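Local structure of putative metal-sulfur cluster biosynthesis proteins YuaD (Bacillus subtilis, 1ORU) at residues Ile115-Gly120 against Gly171-Gly176; Gly14-Asp19 against Thr25-Lys30. The protein is of unknown function but carries a MOSC domain and may bind molybdenum and pyridoxal phosphate. All blocks are in the same frame, centred on the assembly; numbering follows the deposited sequence.

Contact 1 (Ile115-Gly120 against Gly171-Gly176); sequences IIFPSG and GAVYTG
S119 and A172 make the polar half of this contact. The hydroxyl OG of S119 donates to the carbonyl O of A172 at 2.6 Å. It meets that oxygen at a C=O...OG angle of 144°, tilted from the carbonyl plane. OG sits between the backbone N and the carbonyl carbon of S119 (chi1 67°), which turns it toward the strand. A water also donates to A172 O, at 2.8 Å, and accepts from S119 N at 3.1 Å. The A172 carbonyl is thus gripped twice, once directly and once through water. S119 OG has a second partner just outside the segment, the backbone N of A121.

The apolar half is a CH-pi contact. Methyl CG1 of V173 lies over one face of the F117 ring, 3.5 Å from the ring centroid and 18° off the ring normal. It leans toward the CG-CD1 side, and CD1 of F117 comes within 3.4 Å of CG1. An alanine in place of F117 would take away the ring under V173 CG1, and a gap would probably open between V173, A12 and I179.

F117 to G120 form a type I turn, closed by G120 N to F117 O at 2.9 Å. G171 C lies 3.9 Å from S119 OG. A CB on G171 would crowd that hydroxyl, and its backbone angles by themselves call for glycine.

The turn links strand 114-116 to strand 122-128. F117 also packs on A12 of strand 5-17 and I179 of strand 178-184. Strand 171-174 pairs on with strand 30-33, where V173 touches L31 and F33.

Contact 2 (Gly14-Asp19 against Thr25-Lys30); sequences GLYIAD and TKQMDK
L15 accepts a hydrogen bond from M28 N at its carbonyl O, 2.9 Å away. A bound water accepts from L15 N and from Q27 NE2, and donates to M28 O at 2.6 Å. The water bridges the two strands at L15 and M28.

Y16 faces Q27 in a non-hydrogen-bonded pair. The CD1 side of its ring lies against the Q27 backbone and CB, with CD1 to CB at 3.7 Å. The ring and the Q27 amide planes are 34° apart. CB of Y16 also meets OG1 of T25 at 3.3 Å. That hydroxyl is hydrogen-bonded elsewhere, to A96 O.

I17 pairs with K26 through two backbone bonds, I17 N to K26 O and K26 N to I17 O. Its methyl CG2 reaches CG of M28, a selenomethionine, at 3.7 Å. With CG1 anti to the backbone N (chi1 -170°), CG2 is the branch left to meet M28.

A18 touches T25 through CB and CG2, 3.9 Å apart. Its N bonds to D41 OD1.

D19 ends the walk with a salt bridge to K26, OD1 to NZ at 3.5 Å. The K26 chain is bent at its third torsion, and its CD and CE pass close to OD1. Both residues are exposed, so solvent probably weakens the pull.

Strands 5-17 and 26-28 form an antiparallel beta hairpin with a short loop between them. The segments 14-17 and 26-28 run 123° apart in N-to-C direction, well short of straight antiparallel. In this MOSC-family protein the hairpin is part of the curled mixed sheet, which in the MOSC fold is a beta barrel.

Overall arrangement
From the N terminus, strand 5-17 runs into contact 2, which closes the short loop between residues 19 and 25. Contact 1 follows later and closes the 50 residues between 120 and 171, which include helices 133-142 and 149-156. The two loops lie in series and neither nests in the other. The centres of contacts 1 and 2 are about 14 Å apart. The contacts meet: the backbone N of T175 probably bonds to D29 O, and L15 CD1 packs on V173 O. Strand 30-33, starting where contact 2 ends, pairs with strand 171-174 of contact 1. Together they tie the first hairpin and strand 114-116, both in the main sheet, to the small sheet of 30-33 and 171-174.

Contact 1 (Ile115-Gly120 against Gly171-Gly176)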
loop_
_atom_site.group_PDB
_atom_site.type_symbol
_atom_site.label_atom_id
_atom_site.label_comp_id
_atom_site.label_asym_id
_atom_site.label_seq_id
_atom_site.Cartn_x
_atom_site.Cartn_y
_atom_site.Cartn_z
ATOM N N ILE A 115 -2.969 11.101 4.672
ATOM C CA ILE A 115 -3.573 11.857 5.770
ATOM C C ILE A 115 -2.393 12.561 6.435
ATOM O O ILE A 115 -1.504 11.912 7.000
ATOM C CB ILE A 115 -4.263 10.946 6.805
ATOM C CG1 ILE A 115 -5.425 10.201 6.143
ATOM C CG2 ILE A 115 -4.770 11.788 7.979
ATOM C CD1 ILE A 115 -6.116 9.201 7.053
ATOM N N ILE A 116 -2.387 13.889 6.372
ATOM C CA ILE A 116 -1.287 14.673 6.914
ATOM C C ILE A 116 -1.679 15.548 8.101
ATOM O O ILE A 116 -2.715 16.216 8.084
ATOM C CB ILE A 116 -0.678 15.542 5.794
ATOM C CG1 ILE A 116 -0.283 14.643 4.617
ATOM C CG2 ILE A 116 0.535 16.310 6.313
ATOM C CD1 ILE A 116 0.408 15.378 3.481
ATOM N N PHE A 117 -0.834 15.528 9.127
ATOM C CA PHE A 117 -1.041 16.281 10.357
ATOM C C PHE A 117 -0.269 17.609 10.338
ATOM O O PHE A 117 0.622 17.800 9.515
ATOM C CB PHE A 117 -0.614 15.412 11.547
ATOM C CG PHE A 117 -1.517 14.226 11.788
ATOM C CD1 PHE A 117 -2.424 14.227 12.843
ATOM C CD2 PHE A 117 -1.456 13.104 10.964
ATOM C CE1 PHE A 117 -3.260 13.120 13.078
ATOM C CE2 PHE A 117 -2.285 11.997 11.190
ATOM C CZ PHE A 117 -3.189 12.007 12.250
ATOM N N PRO A 118 -0.610 18.552 11.238
ATOM C CA PRO A 118 0.065 19.858 11.290
ATOM C C PRO A 118 1.585 19.803 11.446
ATOM O O PRO A 118 2.300 20.683 10.965
ATOM C CB PRO A 118 -0.606 20.548 12.476
ATOM C CG PRO A 118 -2.001 19.985 12.434
ATOM C CD PRO A 118 -1.739 18.513 12.185
ATOM N N SER A 119 2.071 18.771 12.119
ATOM C CA SER A 119 3.506 18.614 12.341
ATOM C C SER A 119 4.223 18.169 11.078
ATOM O O SER A 119 5.445 18.289 10.966
ATOM C CB SER A 119 3.742 17.561 13.408
ATOM O OG SER A 119 3.329 16.303 12.916
ATOM N N GLY A 120 3.456 17.637 10.133
ATOM C CA GLY A 120 4.048 17.137 8.910
ATOM C C GLY A 120 3.948 15.620 8.891
ATOM O O GLY A 120 4.147 14.996 7.851
ATOM N N GLY A 171 6.623 12.195 12.640
ATOM C CA GLY A 171 6.186 13.438 13.245
ATOM C C GLY A 171 5.244 13.191 14.406
ATOM O O GLY A 171 4.699 12.095 14.549
ATOM N N ALA A 172 5.053 14.203 15.244
ATOM C CA ALA A 172 4.163 14.074 16.395
ATOM C C ALA A 172 2.738 14.457 16.018
ATOM O O ALA A 172 2.523 15.325 15.172
ATOM C CB ALA A 172 4.644 14.968 17.529
ATOM N N VAL A 173 1.770 13.799 16.649
ATOM C CA VAL A 173 0.362 14.095 16.407
ATOM C C VAL A 173 -0.267 14.370 17.770
ATOM O O VAL A 173 0.114 13.755 18.772
ATOM C CB VAL A 173 -0.351 12.931 15.664
ATOM C CG1 VAL A 173 0.247 12.786 14.265
ATOM C CG2 VAL A 173 -0.190 11.618 16.429
ATOM N N TYR A 174 -1.216 15.303 17.798
ATOM C CA TYR A 174 -1.858 15.727 19.040
ATOM C C TYR A 174 -3.378 15.655 18.989
ATOM O O TYR A 174 -3.979 15.811 17.930
ATOM C CB TYR A 174 -1.434 17.166 19.344
ATOM C CG TYR A 174 0.067 17.384 19.276
ATOM C CD1 TYR A 174 0.872 17.196 20.400
ATOM C CD2 TYR A 174 0.681 17.761 18.081
ATOM C CE1 TYR A 174 2.259 17.384 20.337
ATOM C CE2 TYR A 174 2.064 17.950 18.003
ATOM C CZ TYR A 174 2.848 17.761 19.135
ATOM O OH TYR A 174 4.219 17.945 19.063
ATOM N N THR A 175 -3.996 15.437 20.144
ATOM C CA THR A 175 -5.455 15.359 20.231
ATOM C C THR A 175 -6.107 16.613 19.635
ATOM O O THR A 175 -5.702 17.735 19.939
ATOM C CB THR A 175 -5.910 15.228 21.701
ATOM O OG1 THR A 175 -5.274 14.091 22.299
ATOM C CG2 THR A 175 -7.420 15.058 21.781
ATOM N N GLY A 176 -7.109 16.420 18.783
ATOM C CA GLY A 176 -7.795 17.552 18.179
ATOM C C GLY A 176 -7.153 18.136 16.932
ATOM O O GLY A 176 -7.674 19.091 16.349
HETATM O O HOH W 1 0.631 17.264 14.437
#

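Contact 2 (Gly14-Asp19 against Thr25-Lys30)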
loop_
_atom_site.group_PDB
_atom_site.type_symbol
_atom_site.label_atom_id
_atom_site.label_comp_id
_atom_site.label_asym_id
_atom_site.label_seq_id
_atom_site.Cartn_x
_atom_site.Cartn_y
_atom_site.Cartn_z
ATOM N N GLY A 14 -9.376 11.606 18.584
ATOM C CA GLY A 14 -8.668 10.885 19.622
ATOM C C GLY A 14 -7.467 10.107 19.130
ATOM O O GLY A 14 -7.425 9.675 17.976
ATOM N N LEU A 15 -6.484 9.946 20.010
ATOM C CA LEU A 15 -5.262 9.204 19.710
ATOM C C LEU A 15 -5.153 8.133 20.793
ATOM O O LEU A 15 -5.473 8.395 21.960
ATOM C CB LEU A 15 -4.048 10.132 19.763
ATOM C CG LEU A 15 -4.085 11.347 18.834
ATOM C CD1 LEU A 15 -2.829 12.181 19.063
ATOM C CD2 LEU A 15 -4.185 10.899 17.370
ATOM N N TYR A 16 -4.703 6.937 20.422
ATOM C CA TYR A 16 -4.613 5.839 21.384
ATOM C C TYR A 16 -3.427 4.922 21.103
ATOM O O TYR A 16 -2.990 4.781 19.960
ATOM C CB TYR A 16 -5.888 4.994 21.327
ATOM C CG TYR A 16 -7.170 5.781 21.183
ATOM C CD1 TYR A 16 -7.978 6.045 22.286
ATOM C CD2 TYR A 16 -7.584 6.242 19.934
ATOM C CE1 TYR A 16 -9.175 6.748 22.143
ATOM C CE2 TYR A 16 -8.773 6.944 19.780
ATOM C CZ TYR A 16 -9.565 7.193 20.883
ATOM O OH TYR A 16 -10.746 7.882 20.726
ATOM N N ILE A 17 -2.925 4.271 22.148
ATOM C CA ILE A 17 -1.801 3.365 21.987
ATOM C C ILE A 17 -2.058 2.034 22.683
ATOM O O ILE A 17 -2.762 1.977 23.694
ATOM C CB ILE A 17 -0.507 3.973 22.569
ATOM C CG1 ILE A 17 0.699 3.125 22.161
ATOM C CG2 ILE A 17 -0.603 4.041 24.090
ATOM C CD1 ILE A 17 2.033 3.701 22.605
ATOM N N ALA A 18 -1.496 0.966 22.123
ATOM C CA ALA A 18 -1.610 -0.372 22.699
ATOM C C ALA A 18 -0.228 -0.609 23.298
ATOM O O ALA A 18 0.668 -1.107 22.618
ATOM C CB ALA A 18 -1.904 -1.398 21.606
ATOM N N ASP A 19 -0.052 -0.232 24.563
ATOM C CA ASP A 19 1.245 -0.362 25.221
ATOM C C ASP A 19 1.515 -1.709 25.883
ATOM O O ASP A 19 2.583 -1.918 26.462
ATOM C CB ASP A 19 1.432 0.772 26.238
ATOM C CG ASP A 19 0.394 0.748 27.343
ATOM O OD1 ASP A 19 -0.818 0.724 27.036
ATOM O OD2 ASP A 19 0.795 0.761 28.525
ATOM N N THR A 25 -6.751 -0.334 22.987
ATOM C CA THR A 25 -5.870 0.804 23.190
ATOM C C THR A 25 -6.319 1.758 24.290
ATOM O O THR A 25 -7.459 1.684 24.761
ATOM C CB THR A 25 -5.726 1.575 21.866
ATOM O OG1 THR A 25 -7.025 1.937 21.380
ATOM C CG2 THR A 25 -5.049 0.695 20.824
ATOM N N LYS A 26 -5.410 2.639 24.709
ATOM C CA LYS A 26 -5.723 3.627 25.737
ATOM C C LYS A 26 -5.412 5.022 25.206
ATOM O O LYS A 26 -4.387 5.243 24.554
ATOM C CB LYS A 26 -4.956 3.352 27.037
ATOM C CG LYS A 26 -3.453 3.347 26.926
ATOM C CD LYS A 26 -2.824 3.030 28.278
ATOM C CE LYS A 26 -3.268 1.666 28.793
ATOM N NZ LYS A 26 -2.584 1.299 30.060
ATOM N N GLN A 27 -6.310 5.958 25.483
ATOM C CA GLN A 27 -6.167 7.316 24.987
ATOM C C GLN A 27 -4.937 8.064 25.492
ATOM O O GLN A 27 -4.549 7.954 26.662
ATOM C CB GLN A 27 -7.442 8.112 25.280
ATOM C CG GLN A 27 -7.516 9.438 24.541
ATOM C CD GLN A 27 -8.915 10.029 24.526
ATOM O OE1 GLN A 27 -9.784 9.623 25.303
ATOM N NE2 GLN A 27 -9.137 10.999 23.647
HETATM N N MSE A 28 -4.328 8.814 24.579
HETATM C CA MSE A 28 -3.135 9.603 24.850
HETATM C C MSE A 28 -3.370 11.014 24.331
HETATM O O MSE A 28 -4.175 11.223 23.421
HETATM C CB MSE A 28 -1.930 9.018 24.103
HETATM C CG MSE A 28 -1.565 7.595 24.465
HETATM SE SE MSE A 28 -0.840 7.464 26.249
HETATM C CE MSE A 28 0.919 8.194 25.918
ATOM N N ASP A 29 -2.656 11.980 24.900
ATOM C CA ASP A 29 -2.791 13.364 24.468
ATOM C C ASP A 29 -1.915 13.580 23.240
ATOM O O ASP A 29 -2.147 14.491 22.449
ATOM C CB ASP A 29 -2.345 14.313 25.582
ATOM C CG ASP A 29 -0.849 14.261 25.826
ATOM O OD1 ASP A 29 -0.322 13.158 26.087
ATOM O OD2 ASP A 29 -0.198 15.324 25.760
ATOM N N LYS A 30 -0.909 12.725 23.086
ATOM C CA LYS A 30 0.025 12.830 21.971
ATOM C C LYS A 30 0.573 11.464 21.575
ATOM O O LYS A 30 0.631 10.549 22.396
ATOM C CB LYS A 30 1.195 13.744 22.370
ATOM C CG LYS A 30 2.440 13.595 21.499
ATOM C CD LYS A 30 3.696 14.126 22.184
ATOM C CE LYS A 30 4.921 13.909 21.304
ATOM N NZ LYS A 30 6.178 14.384 21.943
HETATM O O HOH W 2 -6.505 11.673 22.345
#